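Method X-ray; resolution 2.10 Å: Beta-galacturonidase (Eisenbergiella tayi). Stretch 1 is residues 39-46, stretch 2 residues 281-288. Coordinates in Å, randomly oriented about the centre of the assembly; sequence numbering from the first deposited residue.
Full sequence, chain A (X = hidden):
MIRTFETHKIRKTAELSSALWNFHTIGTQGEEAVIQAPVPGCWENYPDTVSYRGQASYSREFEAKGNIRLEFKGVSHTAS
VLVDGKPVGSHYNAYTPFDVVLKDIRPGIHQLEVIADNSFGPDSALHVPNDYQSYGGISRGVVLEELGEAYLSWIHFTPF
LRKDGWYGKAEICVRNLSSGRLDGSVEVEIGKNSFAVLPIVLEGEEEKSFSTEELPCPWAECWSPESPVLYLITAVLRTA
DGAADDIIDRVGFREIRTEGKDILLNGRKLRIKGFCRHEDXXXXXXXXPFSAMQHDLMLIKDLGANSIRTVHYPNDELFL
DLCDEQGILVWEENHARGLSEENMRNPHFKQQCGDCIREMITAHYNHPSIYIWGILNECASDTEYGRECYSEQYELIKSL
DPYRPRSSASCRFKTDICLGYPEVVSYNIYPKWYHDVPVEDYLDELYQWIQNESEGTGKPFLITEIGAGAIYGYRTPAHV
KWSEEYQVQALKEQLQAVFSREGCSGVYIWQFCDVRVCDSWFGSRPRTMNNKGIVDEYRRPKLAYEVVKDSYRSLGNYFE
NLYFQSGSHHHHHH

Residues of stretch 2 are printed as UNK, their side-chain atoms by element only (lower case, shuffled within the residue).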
ATOM      1  N   VAL A  39      24.205  19.920   7.851  1.00 19.84           N
ATOM      2  CA  VAL A  39      25.299  19.128   8.396  1.00 19.18           C
ATOM      3  C   VAL A  39      24.977  18.928   9.869  1.00 22.69           C
ATOM      4  O   VAL A  39      24.754  19.903  10.591  1.00 21.17           O
ATOM      5  CB  VAL A  39      26.669  19.810   8.225  1.00 20.67           C
ATOM      6  CG1 VAL A  39      27.759  19.026   8.951  1.00 18.66           C
ATOM      7  CG2 VAL A  39      27.030  19.950   6.734  1.00 18.81           C
ATOM      8  N   PRO A  40      24.893  17.678  10.376  1.00 18.97           N
ATOM      9  CA  PRO A  40      25.033  16.406   9.650  1.00 21.94           C
ATOM     10  C   PRO A  40      23.946  16.184   8.600  1.00 17.37           C
ATOM     11  O   PRO A  40      22.865  16.775   8.706  1.00 17.56           O
ATOM     12  CB  PRO A  40      24.911  15.344  10.754  1.00 18.63           C
ATOM     13  CG  PRO A  40      24.103  16.012  11.812  1.00 24.21           C
ATOM     14  CD  PRO A  40      24.531  17.463  11.789  1.00 21.08           C
ATOM     15  N   GLY A  41      24.249  15.359   7.606  1.00 16.16           N
ATOM     16  CA  GLY A  41      23.292  15.050   6.541  1.00 19.12           C
ATOM     17  C   GLY A  41      23.929  14.128   5.519  1.00 19.63           C
ATOM     18  O   GLY A  41      25.156  13.981   5.454  1.00 19.79           O
ATOM     19  N   CYS A  42      23.074  13.504   4.718  1.00 20.21           N
ATOM     20  CA  CYS A  42      23.518  12.706   3.580  1.00 19.39           C
ATOM     21  C   CYS A  42      22.913  13.300   2.326  1.00 21.43           C
ATOM     22  O   CYS A  42      21.716  13.604   2.308  1.00 19.53           O
ATOM     23  CB  CYS A  42      23.094  11.239   3.715  1.00 19.16           C
ATOM     24  SG  CYS A  42      23.874  10.438   5.109  1.00 22.94           S
ATOM     25  N   TRP A  43      23.722  13.453   1.274  1.00 19.25           N
ATOM     26  CA  TRP A  43      23.158  14.146   0.125  1.00 20.01           C
ATOM     27  C   TRP A  43      22.163  13.291  -0.645  1.00 18.74           C
ATOM     28  O   TRP A  43      21.431  13.833  -1.476  1.00 18.25           O
ATOM     29  CB  TRP A  43      24.255  14.655  -0.808  1.00 17.37           C
ATOM     30  CG  TRP A  43      25.046  13.620  -1.523  1.00 17.33           C
ATOM     31  CD1 TRP A  43      24.572  12.629  -2.359  1.00 20.72           C
ATOM     32  CD2 TRP A  43      26.462  13.479  -1.494  1.00 15.91           C
ATOM     33  NE1 TRP A  43      25.621  11.887  -2.845  1.00 18.42           N
ATOM     34  CE2 TRP A  43      26.793  12.384  -2.332  1.00 19.87           C
ATOM     35  CE3 TRP A  43      27.495  14.164  -0.824  1.00 16.86           C
ATOM     36  CZ2 TRP A  43      28.120  11.957  -2.525  1.00 18.04           C
ATOM     37  CZ3 TRP A  43      28.811  13.741  -1.017  1.00 17.31           C
ATOM     38  CH2 TRP A  43      29.108  12.642  -1.862  1.00 19.92           C
ATOM     39  N   GLU A  44      22.087  11.985  -0.375  1.00 24.02           N
ATOM     40  CA  GLU A  44      21.038  11.179  -0.994  1.00 18.38           C
ATOM     41  C   GLU A  44      19.654  11.591  -0.515  1.00 21.67           C
ATOM     42  O   GLU A  44      18.658  11.241  -1.149  1.00 20.53           O
ATOM     43  CB  GLU A  44      21.264   9.688  -0.728  1.00 24.70           C
ATOM     44  CG  GLU A  44      22.387   9.090  -1.566  1.00 25.20           C
ATOM     45  CD  GLU A  44      23.752   9.194  -0.890  1.00 25.54           C
ATOM     46  OE1 GLU A  44      23.910   9.991   0.075  1.00 25.15           O
ATOM     47  OE2 GLU A  44      24.672   8.460  -1.318  1.00 25.57           O
ATOM     48  N   ASN A  45      19.576  12.343   0.565  1.00 21.39           N
ATOM     49  CA  ASN A  45      18.331  12.906   1.050  1.00 21.12           C
ATOM     50  C   ASN A  45      18.056  14.301   0.506  1.00 26.03           C
ATOM     51  O   ASN A  45      16.975  14.840   0.775  1.00 22.40           O
ATOM     52  CB  ASN A  45      18.370  12.926   2.581  1.00 21.58           C
ATOM     53  CG  ASN A  45      18.658  11.550   3.148  1.00 22.01           C
ATOM     54  OD1 ASN A  45      19.527  11.387   3.999  1.00 18.98           O
ATOM     55  ND2 ASN A  45      17.948  10.530   2.622  1.00 20.74           N
ATOM     56  N   TYR A  46      19.014  14.910  -0.248  1.00 19.56           N
ATOM     57  CA  TYR A  46      18.616  16.198  -0.822  1.00 21.65           C
ATOM     58  C   TYR A  46      17.977  15.960  -2.183  1.00 22.69           C
ATOM     59  O   TYR A  46      18.451  15.113  -2.945  1.00 22.31           O
ATOM     60  CB  TYR A  46      19.807  17.155  -0.995  1.00 16.33           C
ATOM     61  CG  TYR A  46      20.836  17.173   0.109  1.00 20.52           C
ATOM     62  CD1 TYR A  46      22.138  17.573  -0.169  1.00 21.19           C
ATOM     63  CD2 TYR A  46      20.519  16.824   1.432  1.00 20.12           C
ATOM     64  CE1 TYR A  46      23.104  17.603   0.813  1.00 18.30           C
ATOM     65  CE2 TYR A  46      21.497  16.857   2.443  1.00 18.98           C
ATOM     66  CZ  TYR A  46      22.785  17.254   2.113  1.00 23.04           C
ATOM     67  OH  TYR A  46      23.784  17.301   3.061  1.00 21.08           O
ATOM     68  N   UNK A 281      17.818   5.290   7.495  1.00 18.73           N
ATOM     69  CA  UNK A 281      16.498   5.876   7.703  1.00 18.47           C
ATOM     70  C   UNK A 281      16.105   6.548   6.400  1.00 19.94           C
ATOM     71  O   UNK A 281      16.976   7.125   5.731  1.00 20.59           O
ATOM     72  c   UNK A 281      14.393   7.389  10.264  1.00 16.08           C
ATOM     73  c   UNK A 281      15.191   7.505   9.174  1.00 18.92           C
ATOM     74  n   UNK A 281      13.302   8.196  10.052  1.00 20.00           N
ATOM     75  n   UNK A 281      14.568   8.406   8.337  1.00 17.41           N
ATOM     76  c   UNK A 281      16.517   6.885   8.858  1.00 15.13           C
ATOM     77  c   UNK A 281      13.439   8.810   8.891  1.00 18.17           C
ATOM     78  N   UNK A 282      14.830   6.493   6.008  1.00 18.23           N
ATOM     79  CA  UNK A 282      14.436   6.980   4.675  1.00 13.89           C
ATOM     80  C   UNK A 282      14.569   8.475   4.485  1.00 19.47           C
ATOM     81  O   UNK A 282      14.672   8.911   3.335  1.00 19.16           O
ATOM     82  c   UNK A 282      12.973   6.539   4.546  1.00 17.03           C
ATOM     83  c   UNK A 282      12.578   6.014   5.863  1.00 19.69           C
ATOM     84  c   UNK A 282      13.807   5.639   6.621  1.00 18.13           C
ATOM     85  N   UNK A 283      14.551   9.278   5.550  1.00 16.09           N
ATOM     86  CA  UNK A 283      14.724  10.719   5.415  1.00 18.86           C
ATOM     87  C   UNK A 283      16.121  11.184   5.775  1.00 19.19           C
ATOM     88  O   UNK A 283      16.536  12.256   5.327  1.00 23.67           O
ATOM     89  c   UNK A 283      12.289  11.457   5.937  1.00 20.90           C
ATOM     90  c   UNK A 283      13.755  11.494   6.312  1.00 18.29           C
ATOM     91  c   UNK A 283      11.491  12.280   6.929  1.00 20.68           C
ATOM     92  o   UNK A 283      11.072  11.773   7.958  1.00 16.60           O
ATOM     93  n   UNK A 283      11.353  13.578   6.660  1.00 23.59           N
ATOM     94  N   UNK A 284      16.836  10.439   6.608  1.00 17.70           N
ATOM     95  CA  UNK A 284      18.088  10.918   7.175  1.00 20.49           C
ATOM     96  C   UNK A 284      19.295  10.122   6.705  1.00 21.50           C
ATOM     97  O   UNK A 284      20.418  10.458   7.092  1.00 21.24           O
ATOM     98  c   UNK A 284      16.549  12.958   8.889  1.00 19.01           C
ATOM     99  c   UNK A 284      14.674  11.603  10.430  1.00 17.16           C
ATOM    100  c   UNK A 284      15.814  10.954   9.989  1.00 18.82           C
ATOM    101  c   UNK A 284      16.768  11.626   9.222  1.00 21.98           C
ATOM    102  c   UNK A 284      17.996  10.923   8.713  1.00 16.30           C
ATOM    103  c   UNK A 284      15.398  13.629   9.322  1.00 22.76           C
ATOM    104  c   UNK A 284      14.462  12.949  10.091  1.00 21.84           C
ATOM    105  N   UNK A 285      19.101   9.107   5.851  1.00 19.53           N
ATOM    106  CA  UNK A 285      20.251   8.356   5.368  1.00 18.29           C
ATOM    107  C   UNK A 285      20.904   7.653   6.542  1.00 20.40           C
ATOM    108  O   UNK A 285      20.245   6.960   7.319  1.00 17.56           O
ATOM    109  N   UNK A 286      22.209   7.849   6.724  1.00 23.95           N
ATOM    110  CA  UNK A 286      22.845   7.357   7.938  1.00 19.35           C
ATOM    111  C   UNK A 286      23.101   8.475   8.927  1.00 21.38           C
ATOM    112  O   UNK A 286      23.794   8.262   9.923  1.00 22.46           O
ATOM    113  s   UNK A 286      25.537   7.626   6.928  1.00 24.77           S
ATOM    114  c   UNK A 286      24.146   6.613   7.623  1.00 20.65           C
ATOM    115  N   UNK A 287      22.553   9.660   8.673  1.00 21.19           N
ATOM    116  CA  UNK A 287      22.724  10.801   9.568  1.00 22.25           C
ATOM    117  C   UNK A 287      21.463  10.978  10.416  1.00 26.48           C
ATOM    118  O   UNK A 287      20.701  11.947  10.284  1.00 21.23           O
ATOM    119  c   UNK A 287      23.045  12.057   8.763  1.00 19.03           C
ATOM    120  N   UNK A 288      21.248  10.012  11.311  1.00 18.51           N
ATOM    121  CA  UNK A 288      20.029  10.088  12.112  1.00 19.84           C
ATOM    122  C   UNK A 288      20.217  11.065  13.267  1.00 20.65           C
ATOM    123  O   UNK A 288      21.216  10.979  13.991  1.00 18.85           O
ATOM    124  c   UNK A 288      18.364   6.666  12.597  1.00 22.95           C
ATOM    125  c   UNK A 288      19.644   8.729  12.663  1.00 20.29           C
ATOM    126  c   UNK A 288      19.712   7.315  10.596  1.00 19.89           C
ATOM    127  c   UNK A 288      18.851   7.813  11.745  1.00 21.57           C
TER
HETATM  128  O   HOH W   1      20.333  13.421   5.519  1.00 21.03           O

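Position 281 carries one carbon and then a five-membered ring of three carbons and two nitrogens, an imidazole, so the residue is His281. Its side chain makes no contact with stretch 1 and works within its own stretch: ND1 of His281 accepts a hydrogen bond from the backbone N of position 283 (2.9 Å), while NE2 of His281 is satisfied elsewhere in the structure. An imidazole suits this place because its two nitrogens can serve two partners at once.

At position 282 three carbons close a ring onto the backbone nitrogen, which identifies Pro282. The CA-to-CB bond points away from stretch 1, and the closest approach is made by the backbone, with O of Pro282 near the end of the Asn45 amide. A phi of -68° is one the ring readily accommodates.

Position 283 has three carbons in an unbranched chain, the third bearing one oxygen and one nitrogen: a primary amide, Gln283. It too points away from stretch 1, and a long amide chain can reach a partner elsewhere, to which OE1 of Gln283 is hydrogen-bonded. What it offers to stretch 1 is main chain, O of Gln283 lying 3.1 Å from CG of Asn45.

One carbon followed by a ring of six carbons, with no hydroxyl, makes position 284 Phe284. The apolar ring is buried on the side turned from stretch 1, whereas the backbone O of Phe284 comes within 4.0 Å of SG of Cys42. A water also links the stretches here, accepting from N of Cys42 (2.9 Å) and donating weakly to O of Phe284 (3.4 Å).

Position 285 has no side-chain atoms and is Gly285. Its phi of 64° already favours glycine, and an ideal CB would clash, lying 2.9 Å from CB of Cys42 and also running into the amide end of Asn45.

A carbon and then a sulfur, with nothing beyond, define position 286 as Cys286. Its SG lies 3.7 Å from SG of Cys42, an apolar contact too long for a disulfide, and its backbone N donates a hydrogen bond to that same SG of Cys42 (3.5 Å). A small, weakly polar side chain fits this buried position beside SG of Cys42.

A single carbon at position 287 gives Ala287. This CB points toward stretch 1, reaching 3.7 Å from N of Gly41, 4.3 Å from CB of Pro40 and 4.1 Å from SG of Cys42. A lone methyl fits against the Gly41 backbone and the apolar Pro40 and Cys42 side chains.

Position 288 has four carbons forked at the second: Leu288. Its apolar side chain, out of contact with stretch 1, suits a buried place.

The contact rests on a type II' turn from Phe284 to Ala287, closed by the hydrogen bond from N of Ala287 to O of Phe284 (2.8 Å). Gly285 provides the positive phi and the room for Cys42 and Asn45 to approach. Cys42 meets the turn through its sulfur, while Asn45 lies along the backbone from Pro282 to Gly285.

Stretch 2, residues 281-288: HPQFGCAL
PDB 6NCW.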